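PDB 2RKV: trichothecene 3-O-acetyltransferase from Gibberella zeae, which catalyses transfer of the acetyl group of acetyl-CoA to the C3 hydroxyl of trichothecene mycotoxins such as deoxynivalenol and T-2 toxin. Local coordinates for residues 258-263 with 331-335. Residues are numbered along the deposited sequence; the frame is centred on the assembly and turned at random.
Sequences FVSTDD and ASRLR. With COA (coenzyme A), chain B.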
loop_
_atom_site.group_PDB
_atom_site.type_symbol
_atom_site.label_atom_id
_atom_site.label_comp_id
_atom_site.label_asym_id
_atom_site.label_seq_id
_atom_site.Cartn_x
_atom_site.Cartn_y
_atom_site.Cartn_z
ATOM N N PHE A 258 16.702 8.218 18.194
ATOM C CA PHE A 258 17.022 7.203 17.194
ATOM C C PHE A 258 16.094 7.362 16.002
ATOM O O PHE A 258 15.024 7.969 16.116
ATOM C CB PHE A 258 16.878 5.788 17.782
ATOM C CG PHE A 258 15.461 5.422 18.145
ATOM C CD1 PHE A 258 14.596 4.901 17.184
ATOM C CD2 PHE A 258 14.989 5.621 19.445
ATOM C CE1 PHE A 258 13.271 4.575 17.513
ATOM C CE2 PHE A 258 13.681 5.297 19.785
ATOM C CZ PHE A 258 12.817 4.769 18.815
ATOM N N VAL A 259 16.522 6.834 14.861
ATOM C CA VAL A 259 15.620 6.666 13.722
ATOM C C VAL A 259 15.679 5.213 13.260
ATOM O O VAL A 259 16.538 4.458 13.704
ATOM C CB VAL A 259 15.947 7.629 12.550
ATOM C CG1 VAL A 259 15.692 9.078 12.966
ATOM C CG2 VAL A 259 17.380 7.409 12.014
ATOM N N SER A 260 14.759 4.829 12.379
ATOM C CA SER A 260 14.709 3.466 11.862
ATOM C C SER A 260 15.320 3.356 10.467
ATOM O O SER A 260 15.552 4.365 9.771
ATOM C CB SER A 260 13.254 3.002 11.780
ATOM O OG SER A 260 12.538 3.743 10.809
ATOM N N THR A 261 15.544 2.110 10.053
ATOM C CA THR A 261 15.938 1.798 8.686
ATOM C C THR A 261 14.944 2.429 7.703
ATOM O O THR A 261 15.340 3.095 6.742
ATOM C CB THR A 261 16.009 0.256 8.488
ATOM O OG1 THR A 261 16.995 -0.293 9.376
ATOM C CG2 THR A 261 16.397 -0.093 7.066
ATOM N N ASP A 262 13.652 2.222 7.968
ATOM C CA ASP A 262 12.579 2.770 7.142
ATOM C C ASP A 262 12.635 4.307 7.085
ATOM O O ASP A 262 12.511 4.899 6.011
ATOM C CB ASP A 262 11.229 2.280 7.671
ATOM C CG ASP A 262 10.109 2.440 6.670
ATOM O OD1 ASP A 262 9.769 3.601 6.331
ATOM O OD2 ASP A 262 9.573 1.384 6.237
ATOM N N ASP A 263 12.846 4.946 8.237
ATOM C CA ASP A 263 13.049 6.405 8.295
ATOM C C ASP A 263 14.181 6.860 7.368
ATOM O O ASP A 263 14.051 7.840 6.621
ATOM C CB ASP A 263 13.466 6.842 9.699
ATOM C CG ASP A 263 12.349 6.757 10.730
ATOM O OD1 ASP A 263 11.154 6.623 10.372
ATOM O OD2 ASP A 263 12.697 6.812 11.927
ATOM N N ALA A 331 15.718 12.509 8.345
ATOM C CA ALA A 331 15.129 11.344 9.016
ATOM C C ALA A 331 14.478 11.753 10.335
ATOM O O ALA A 331 13.419 11.235 10.706
ATOM C CB ALA A 331 16.172 10.255 9.239
ATOM N N SER A 332 15.104 12.707 11.030
ATOM C CA SER A 332 14.546 13.266 12.257
ATOM C C SER A 332 13.164 13.898 12.048
ATOM O O SER A 332 12.281 13.749 12.899
ATOM C CB SER A 332 15.521 14.270 12.884
ATOM O OG SER A 332 16.679 13.597 13.356
ATOM N N ARG A 333 12.974 14.594 10.921
ATOM C CA ARG A 333 11.655 15.151 10.579
ATOM C C ARG A 333 10.603 14.052 10.586
ATOM O O ARG A 333 9.514 14.228 11.121
ATOM C CB ARG A 333 11.650 15.799 9.197
ATOM C CG ARG A 333 12.554 17.012 9.055
ATOM C CD ARG A 333 12.632 17.459 7.609
ATOM N NE ARG A 333 13.588 18.560 7.441
ATOM C CZ ARG A 333 13.284 19.853 7.584
ATOM N NH1 ARG A 333 12.056 20.238 7.905
ATOM N NH2 ARG A 333 14.227 20.768 7.408
ATOM N N LEU A 334 10.934 12.927 9.959
ATOM C CA LEU A 334 9.974 11.834 9.832
ATOM C C LEU A 334 9.659 11.203 11.185
ATOM O O LEU A 334 8.496 11.072 11.560
ATOM C CB LEU A 334 10.461 10.791 8.823
ATOM C CG LEU A 334 10.765 11.341 7.421
ATOM C CD1 LEU A 334 11.217 10.227 6.487
ATOM C CD2 LEU A 334 9.581 12.105 6.823
ATOM N N ARG A 335 10.702 10.834 11.919
ATOM C CA ARG A 335 10.538 10.174 13.217
ATOM C C ARG A 335 9.787 11.049 14.237
ATOM O O ARG A 335 9.046 10.528 15.068
ATOM C CB ARG A 335 11.911 9.705 13.741
ATOM C CG ARG A 335 11.949 9.054 15.121
ATOM C CD ARG A 335 11.049 7.835 15.268
ATOM N NE ARG A 335 11.130 6.899 14.147
ATOM C CZ ARG A 335 10.561 5.693 14.152
ATOM N NH1 ARG A 335 10.650 4.904 13.087
ATOM N NH2 ARG A 335 9.896 5.282 15.225
HETATM N N1A COA B . 16.841 2.413 20.310
HETATM C C2A COA B . 17.193 2.357 18.977
HETATM N N3A COA B . 16.255 2.018 18.022
HETATM C C4A COA B . 14.982 1.744 18.411
HETATM C C5A COA B . 14.606 1.801 19.754
HETATM C C6A COA B . 15.550 2.139 20.721
HETATM N N6A COA B . 15.280 1.938 22.014
HETATM N N7A COA B . 13.289 1.486 19.839
HETATM C C8A COA B . 12.828 1.233 18.591
HETATM N N9A COA B . 13.865 1.390 17.701
HETATM C C1B COA B . 13.828 1.168 16.249
HETATM C C2B COA B . 13.748 -0.318 15.967
HETATM O O2B COA B . 15.004 -0.924 16.075
HETATM C C3B COA B . 13.214 -0.307 14.555
HETATM O O3B COA B . 14.229 0.093 13.686
HETATM P P3B COA B . 14.857 -0.920 12.633
HETATM O O7A COA B . 13.732 -1.454 11.773
HETATM O O8A COA B . 15.515 -2.009 13.439
HETATM O O9A COA B . 15.877 -0.167 11.824
HETATM C C4B COA B . 12.289 0.878 14.556
HETATM O O4B COA B . 12.667 1.712 15.644
HETATM C C5B COA B . 10.851 0.437 14.672
HETATM O O5B COA B . 10.187 1.630 14.407
HETATM P P1A COA B . 8.662 1.636 13.958
HETATM O O1A COA B . 7.858 0.633 14.781
HETATM O O2A COA B . 8.140 3.052 14.039
HETATM O O3A COA B . 8.631 1.003 12.490
HETATM P P2A COA B . 9.438 1.484 11.204
HETATM O O4A COA B . 10.094 0.268 10.592
HETATM O O5A COA B . 10.348 2.651 11.465
HETATM O O6A COA B . 8.267 1.980 10.244
HETATM C CBP COA B . 6.253 3.118 9.704
HETATM C CCP COA B . 7.563 3.184 10.487
HETATM C CDP COA B . 6.564 2.970 8.213
HETATM C CEP COA B . 5.491 4.428 9.890
HETATM C CAP COA B . 5.465 1.912 10.238
HETATM O OAP COA B . 5.178 2.061 11.614
HETATM C C9P COA B . 4.167 1.729 9.523
HETATM O O9P COA B . 3.031 2.387 10.006
HETATM N N8P COA B . 4.201 0.935 8.462
HETATM C C7P COA B . 3.048 0.687 7.633
HETATM C C6P COA B . 2.795 1.868 6.707
HETATM C C5P COA B . 1.608 1.496 5.869
HETATM O O5P COA B . 0.581 1.042 6.417
HETATM N N4P COA B . 1.738 1.672 4.561
#
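At the coenzyme A site, Arg335, on the last turn of helix 327-335, reaches across to Asp263 in the first turn of helix 261-277 and grips the pyrophosphate beyond it. The main link is a salt bridge in which NE of Arg335 donates to the syn lone pair of Asp263 OD2 at 2.7 Å, the acceptor lying close to the guanidinium plane. NH1 of Arg335 adds a weak bond to the same oxygen at 3.0 Å, although the carboxylate and guanidinium planes stand 61° apart. Asp263 OD2 also receives the backbone N-H of Ser260 from above the carboxylate plane, while Ser260 OG accepts from Asp263 N at 2.9 Å. This reciprocal pair forms a capping box, so Asp263, its acidic partner, probably also orients the arginine; Arg291 forms a further salt bridge with Asp263 OD1.

The side chain of Arg335 leaves its helix with CG anti to the backbone N (chi1 177°), then bends at chi2 and chi3, bringing CG within 3.4 Å of Phe258 O and turning the guanidinium edge to the ligand. There Arg335 NH2 donates to O2A of the coenzyme at 3.1 Å, and NH1 makes a longer bond to the same oxygen. One face of the Phe258 ring lies against the adenine, with C4A 3.3 Å above the ring plane and offset toward its rim, while Phe258 CE1 sits over one face of the Arg335 guanidinium. Val259, in the loop before the helix, packs CG1 3.9 Å from Ala331 CB, and Leu334 CD1 touches Asp263 O. Thr261 N and OG1 bind the 3'-phosphate; the capped helix start and the carboxylate-braced arginine make up part of the CoA phosphate site in this BAHD-superfamily acyltransferase.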